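Local coordinates for protein putative oxidoreductase yhhX (Escherichia coli K-12, PDB 3F4L) that probably acts as an NADP-dependent oxidoreductase of the Gfo/Idh/MocA family, perhaps oxidising scyllo-inositol, at residues 113-127 and 313-325. Sequence-based numbering, arbitrary orientation.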
loop_
_atom_site.group_PDB
_atom_site.type_symbol
_atom_site.label_atom_id
_atom_site.label_comp_id
_atom_site.label_asym_id
_atom_site.label_seq_id
_atom_site.Cartn_x
_atom_site.Cartn_y
_atom_site.Cartn_z
ATOM N N LYS A 113 19.326 34.161 -3.511
ATOM C CA LYS A 113 20.204 34.121 -4.677
ATOM C C LYS A 113 20.821 35.486 -4.985
ATOM O O LYS A 113 22.022 35.588 -5.238
ATOM C CB LYS A 113 19.428 33.617 -5.900
ATOM C CG LYS A 113 19.051 32.143 -5.832
ATOM C CD LYS A 113 18.141 31.721 -6.988
ATOM C CE LYS A 113 16.747 32.325 -6.851
ATOM N NZ LYS A 113 15.799 31.893 -7.917
ATOM N N SER A 114 20.000 36.531 -4.950
ATOM C CA SER A 114 20.470 37.884 -5.245
ATOM C C SER A 114 21.497 38.387 -4.239
ATOM O O SER A 114 22.244 39.323 -4.523
ATOM C CB SER A 114 19.289 38.851 -5.286
ATOM O OG SER A 114 18.723 39.006 -3.998
ATOM N N LYS A 115 21.531 37.774 -3.061
ATOM C CA LYS A 115 22.478 38.180 -2.030
ATOM C C LYS A 115 23.624 37.197 -1.881
ATOM O O LYS A 115 24.566 37.443 -1.134
ATOM C CB LYS A 115 21.767 38.340 -0.685
ATOM C CG LYS A 115 21.024 39.644 -0.545
ATOM C CD LYS A 115 20.278 39.713 0.772
ATOM C CE LYS A 115 19.910 41.149 1.102
ATOM N NZ LYS A 115 19.160 41.796 -0.010
ATOM N N GLY A 116 23.551 36.084 -2.599
ATOM C CA GLY A 116 24.603 35.091 -2.491
ATOM C C GLY A 116 24.496 34.349 -1.169
ATOM O O GLY A 116 25.478 33.816 -0.653
ATOM N N LEU A 117 23.289 34.318 -0.617
ATOM C CA LEU A 117 23.060 33.633 0.646
ATOM C C LEU A 117 22.327 32.316 0.446
ATOM O O LEU A 117 21.779 32.051 -0.622
ATOM C CB LEU A 117 22.240 34.517 1.582
ATOM C CG LEU A 117 22.926 35.800 2.052
ATOM C CD1 LEU A 117 21.940 36.655 2.819
ATOM C CD2 LEU A 117 24.133 35.454 2.914
ATOM N N THR A 118 22.318 31.505 1.498
ATOM C CA THR A 118 21.643 30.222 1.483
ATOM C C THR A 118 20.406 30.215 2.382
ATOM O O THR A 118 20.485 30.574 3.550
ATOM C CB THR A 118 22.569 29.099 1.995
ATOM O OG1 THR A 118 23.688 28.950 1.114
ATOM C CG2 THR A 118 21.800 27.777 2.087
ATOM N N VAL A 119 19.266 29.826 1.832
ATOM C CA VAL A 119 18.047 29.696 2.631
ATOM C C VAL A 119 17.570 28.270 2.351
ATOM O O VAL A 119 17.441 27.867 1.198
ATOM C CB VAL A 119 16.957 30.720 2.246
ATOM C CG1 VAL A 119 16.408 30.441 0.844
ATOM C CG2 VAL A 119 15.845 30.679 3.265
ATOM N N THR A 120 17.319 27.501 3.400
ATOM C CA THR A 120 16.919 26.110 3.224
ATOM C C THR A 120 16.081 25.584 4.374
ATOM O O THR A 120 16.148 26.100 5.486
ATOM C CB THR A 120 18.179 25.210 3.100
ATOM O OG1 THR A 120 17.790 23.838 2.969
ATOM C CG2 THR A 120 19.059 25.345 4.346
ATOM N N PRO A 121 15.255 24.559 4.113
ATOM C CA PRO A 121 14.430 23.988 5.179
ATOM C C PRO A 121 15.309 23.026 5.990
ATOM O O PRO A 121 16.419 22.693 5.573
ATOM C CB PRO A 121 13.331 23.261 4.409
ATOM C CG PRO A 121 14.066 22.772 3.187
ATOM C CD PRO A 121 14.887 23.997 2.799
ATOM N N TYR A 122 14.812 22.594 7.144
ATOM C CA TYR A 122 15.525 21.674 8.028
ATOM C C TYR A 122 14.946 20.281 7.784
ATOM O O TYR A 122 13.927 19.925 8.365
ATOM C CB TYR A 122 15.297 22.098 9.493
ATOM C CG TYR A 122 15.970 21.255 10.562
ATOM C CD1 TYR A 122 17.353 21.057 10.568
ATOM C CD2 TYR A 122 15.228 20.698 11.595
ATOM C CE1 TYR A 122 17.974 20.327 11.583
ATOM C CE2 TYR A 122 15.838 19.964 12.612
ATOM C CZ TYR A 122 17.206 19.787 12.597
ATOM O OH TYR A 122 17.803 19.066 13.596
ATOM N N GLN A 123 15.579 19.507 6.906
ATOM C CA GLN A 123 15.098 18.157 6.607
ATOM C C GLN A 123 16.016 17.148 7.279
ATOM O O GLN A 123 16.732 16.405 6.621
ATOM C CB GLN A 123 15.071 17.921 5.090
ATOM C CG GLN A 123 14.158 18.888 4.337
ATOM C CD GLN A 123 12.695 18.780 4.756
ATOM O OE1 GLN A 123 12.314 17.873 5.497
ATOM N NE2 GLN A 123 11.867 19.696 4.264
ATOM N N ASN A 124 15.971 17.123 8.605
ATOM C CA ASN A 124 16.816 16.231 9.383
ATOM C C ASN A 124 16.528 14.746 9.169
ATOM O O ASN A 124 17.403 13.915 9.387
ATOM C CB ASN A 124 16.710 16.577 10.879
ATOM C CG ASN A 124 15.284 16.461 11.421
ATOM O OD1 ASN A 124 14.345 17.015 10.862
ATOM N ND2 ASN A 124 15.130 15.745 12.531
ATOM N N ARG A 125 15.321 14.399 8.733
ATOM C CA ARG A 125 15.010 12.982 8.548
ATOM C C ARG A 125 15.723 12.364 7.346
ATOM O O ARG A 125 15.544 11.179 7.028
ATOM C CB ARG A 125 13.489 12.768 8.476
ATOM C CG ARG A 125 12.762 13.323 9.719
ATOM C CD ARG A 125 11.491 12.547 10.087
ATOM N NE ARG A 125 11.833 11.294 10.748
ATOM C CZ ARG A 125 11.567 11.004 12.019
ATOM N NH1 ARG A 125 10.931 11.868 12.796
ATOM N NH2 ARG A 125 11.974 9.853 12.518
ATOM N N ARG A 126 16.545 13.167 6.682
ATOM C CA ARG A 126 17.324 12.657 5.572
ATOM C C ARG A 126 18.471 11.900 6.209
ATOM O O ARG A 126 19.218 11.193 5.544
ATOM C CB ARG A 126 17.864 13.800 4.714
ATOM C CG ARG A 126 16.795 14.411 3.832
ATOM C CD ARG A 126 17.385 15.320 2.772
ATOM N NE ARG A 126 16.337 15.855 1.912
ATOM C CZ ARG A 126 16.566 16.419 0.730
ATOM N NH1 ARG A 126 17.807 16.517 0.279
ATOM N NH2 ARG A 126 15.557 16.867 -0.002
ATOM N N PHE A 127 18.599 12.060 7.520
ATOM C CA PHE A 127 19.646 11.379 8.252
ATOM C C PHE A 127 19.085 10.407 9.286
ATOM O O PHE A 127 19.729 10.131 10.289
ATOM C CB PHE A 127 20.586 12.408 8.899
ATOM C CG PHE A 127 21.232 13.323 7.903
ATOM C CD1 PHE A 127 22.101 12.813 6.939
ATOM C CD2 PHE A 127 20.918 14.674 7.869
ATOM C CE1 PHE A 127 22.643 13.635 5.953
ATOM C CE2 PHE A 127 21.456 15.512 6.881
ATOM C CZ PHE A 127 22.319 14.988 5.922
ATOM N N ALA A 313 30.170 24.616 -0.707
ATOM C CA ALA A 313 29.653 23.319 -1.134
ATOM C C ALA A 313 28.158 23.451 -1.398
ATOM O O ALA A 313 27.481 24.270 -0.784
ATOM C CB ALA A 313 29.896 22.274 -0.051
ATOM N N PRO A 314 27.625 22.659 -2.337
ATOM C CA PRO A 314 26.188 22.749 -2.615
ATOM C C PRO A 314 25.384 22.441 -1.353
ATOM O O PRO A 314 25.816 21.646 -0.520
ATOM C CB PRO A 314 25.978 21.704 -3.717
ATOM C CG PRO A 314 27.153 20.777 -3.567
ATOM C CD PRO A 314 28.279 21.718 -3.258
ATOM N N ASN A 315 24.224 23.077 -1.214
ATOM C CA ASN A 315 23.375 22.868 -0.041
ATOM C C ASN A 315 22.869 21.424 -0.047
ATOM O O ASN A 315 22.642 20.855 -1.117
ATOM C CB ASN A 315 22.202 23.846 -0.080
ATOM C CG ASN A 315 21.406 23.858 1.211
ATOM O OD1 ASN A 315 21.948 24.117 2.287
ATOM N ND2 ASN A 315 20.111 23.576 1.111
ATOM N N TYR A 316 22.678 20.838 1.135
ATOM C CA TYR A 316 22.234 19.446 1.217
ATOM C C TYR A 316 20.858 19.214 0.607
ATOM O O TYR A 316 20.560 18.114 0.138
ATOM C CB TYR A 316 22.270 18.941 2.672
ATOM C CG TYR A 316 21.141 19.415 3.570
ATOM C CD1 TYR A 316 20.947 20.772 3.840
ATOM C CD2 TYR A 316 20.283 18.496 4.177
ATOM C CE1 TYR A 316 19.932 21.201 4.692
ATOM C CE2 TYR A 316 19.259 18.914 5.033
ATOM C CZ TYR A 316 19.094 20.266 5.285
ATOM O OH TYR A 316 18.095 20.680 6.136
ATOM N N VAL A 317 20.023 20.249 0.611
ATOM C CA VAL A 317 18.690 20.160 0.027
ATOM C C VAL A 317 18.648 21.029 -1.235
ATOM O O VAL A 317 19.027 22.205 -1.198
ATOM C CB VAL A 317 17.597 20.670 1.002
ATOM C CG1 VAL A 317 16.234 20.643 0.321
ATOM C CG2 VAL A 317 17.561 19.803 2.254
ATOM N N LYS A 318 18.188 20.465 -2.345
ATOM C CA LYS A 318 18.108 21.238 -3.576
ATOM C C LYS A 318 16.821 22.064 -3.599
ATOM O O LYS A 318 15.778 21.628 -3.096
ATOM C CB LYS A 318 18.143 20.316 -4.800
ATOM C CG LYS A 318 19.329 19.358 -4.827
ATOM C CD LYS A 318 19.517 18.728 -6.204
ATOM C CE LYS A 318 18.293 17.955 -6.657
ATOM N NZ LYS A 318 18.486 17.413 -8.029
ATOM N N GLU A 319 16.908 23.254 -4.192
ATOM C CA GLU A 319 15.766 24.162 -4.308
ATOM C C GLU A 319 14.565 23.450 -4.939
ATOM O O GLU A 319 13.441 23.559 -4.447
ATOM C CB GLU A 319 16.162 25.389 -5.155
ATOM C CG GLU A 319 15.114 26.507 -5.241
ATOM C CD GLU A 319 15.582 27.695 -6.101
ATOM O OE1 GLU A 319 16.724 28.165 -5.890
ATOM O OE2 GLU A 319 14.810 28.163 -6.977
ATOM N N SER A 320 14.810 22.717 -6.024
ATOM C CA SER A 320 13.742 22.005 -6.719
ATOM C C SER A 320 13.029 20.986 -5.836
ATOM O O SER A 320 11.836 20.763 -5.987
ATOM C CB SER A 320 14.283 21.301 -7.970
ATOM O OG SER A 320 15.239 20.305 -7.647
ATOM N N GLU A 321 13.757 20.365 -4.917
ATOM C CA GLU A 321 13.148 19.384 -4.021
ATOM C C GLU A 321 12.185 20.086 -3.067
ATOM O O GLU A 321 11.121 19.568 -2.734
ATOM C CB GLU A 321 14.234 18.649 -3.227
ATOM C CG GLU A 321 15.247 17.952 -4.129
ATOM C CD GLU A 321 16.374 17.272 -3.369
ATOM O OE1 GLU A 321 17.009 17.917 -2.512
ATOM O OE2 GLU A 321 16.637 16.086 -3.639
ATOM N N VAL A 322 12.557 21.281 -2.631
ATOM C CA VAL A 322 11.713 22.030 -1.715
ATOM C C VAL A 322 10.432 22.463 -2.416
ATOM O O VAL A 322 9.346 22.307 -1.875
ATOM C CB VAL A 322 12.455 23.274 -1.171
ATOM C CG1 VAL A 322 11.567 24.038 -0.214
ATOM C CG2 VAL A 322 13.726 22.839 -0.475
ATOM N N LEU A 323 10.559 22.991 -3.632
ATOM C CA LEU A 323 9.391 23.447 -4.380
ATOM C C LEU A 323 8.466 22.285 -4.757
ATOM O O LEU A 323 7.241 22.430 -4.757
ATOM C CB LEU A 323 9.837 24.195 -5.640
ATOM C CG LEU A 323 10.589 25.513 -5.391
ATOM C CD1 LEU A 323 11.042 26.124 -6.711
ATOM C CD2 LEU A 323 9.686 26.469 -4.646
ATOM N N THR A 324 9.050 21.136 -5.083
ATOM C CA THR A 324 8.237 19.984 -5.450
ATOM C C THR A 324 7.428 19.524 -4.229
ATOM O O THR A 324 6.254 19.174 -4.347
ATOM C CB THR A 324 9.111 18.822 -5.980
ATOM O OG1 THR A 324 9.736 19.211 -7.213
ATOM C CG2 THR A 324 8.266 17.592 -6.217
ATOM N N ASN A 325 8.051 19.547 -3.055
ATOM C CA ASN A 325 7.374 19.133 -1.822
ATOM C C ASN A 325 6.166 20.033 -1.533
ATOM O O ASN A 325 5.045 19.549 -1.336
ATOM C CB ASN A 325 8.368 19.178 -0.654
ATOM C CG ASN A 325 7.926 18.347 0.530
ATOM O OD1 ASN A 325 8.723 17.595 1.101
ATOM N ND2 ASN A 325 6.666 18.483 0.920
#
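The last strand of the Rossmann sheet and the linker that leaves it pack against the turn entering helix 319-331, with Tyr316 and Arg126 reaching across from opposite segments. Tyr316 aims its hydroxyl at the linker backbone: OH accepts from Gln123 N at 2.9 Å in a fairly straight bond (161°) and gives a weak bond to Pro121 O. Its CG takes the crowded position between backbone N and carbonyl carbon (chi1 77°), folding the ring over CG2 of its neighbour Val317. That same methyl lies over the centre of the Arg126 guanidinium, 3.8 Å above its plane, and is thus flanked by two flat groups.

Arg126, extended from CG to NE, grips Glu321 OE1 end-on with NH1 (3.2 Å) and NH2 (3.1 Å). The oxygen lies in the guanidinium plane, whereas the nitrogens meet it from above the carboxylate plane. Lys318 N, at the N-cap position, is a third donor to OE1 at 2.8 Å, while Asp181 of helix 171-187 pairs with Arg126 NE. With Glu321 replaced by an alanine, the buried guanidinium would probably lose the carboxylate that its NH1 and NH2 grip, and Lys318 N its acceptor.

Nearer the strand, Asn315 ND2 bridges Thr120 OG1 (3.0 Å), which lies close to the amide plane, and Val317 O. In the first turn of the helix, Val322 CG2 packs against CG and CD of Pro121, 3.7 Å from CD. The arrangement joins the nucleotide-binding Rossmann domain to the C-terminal alpha/beta domain, the two-domain architecture of Gfo/Idh/MocA oxidoreductases.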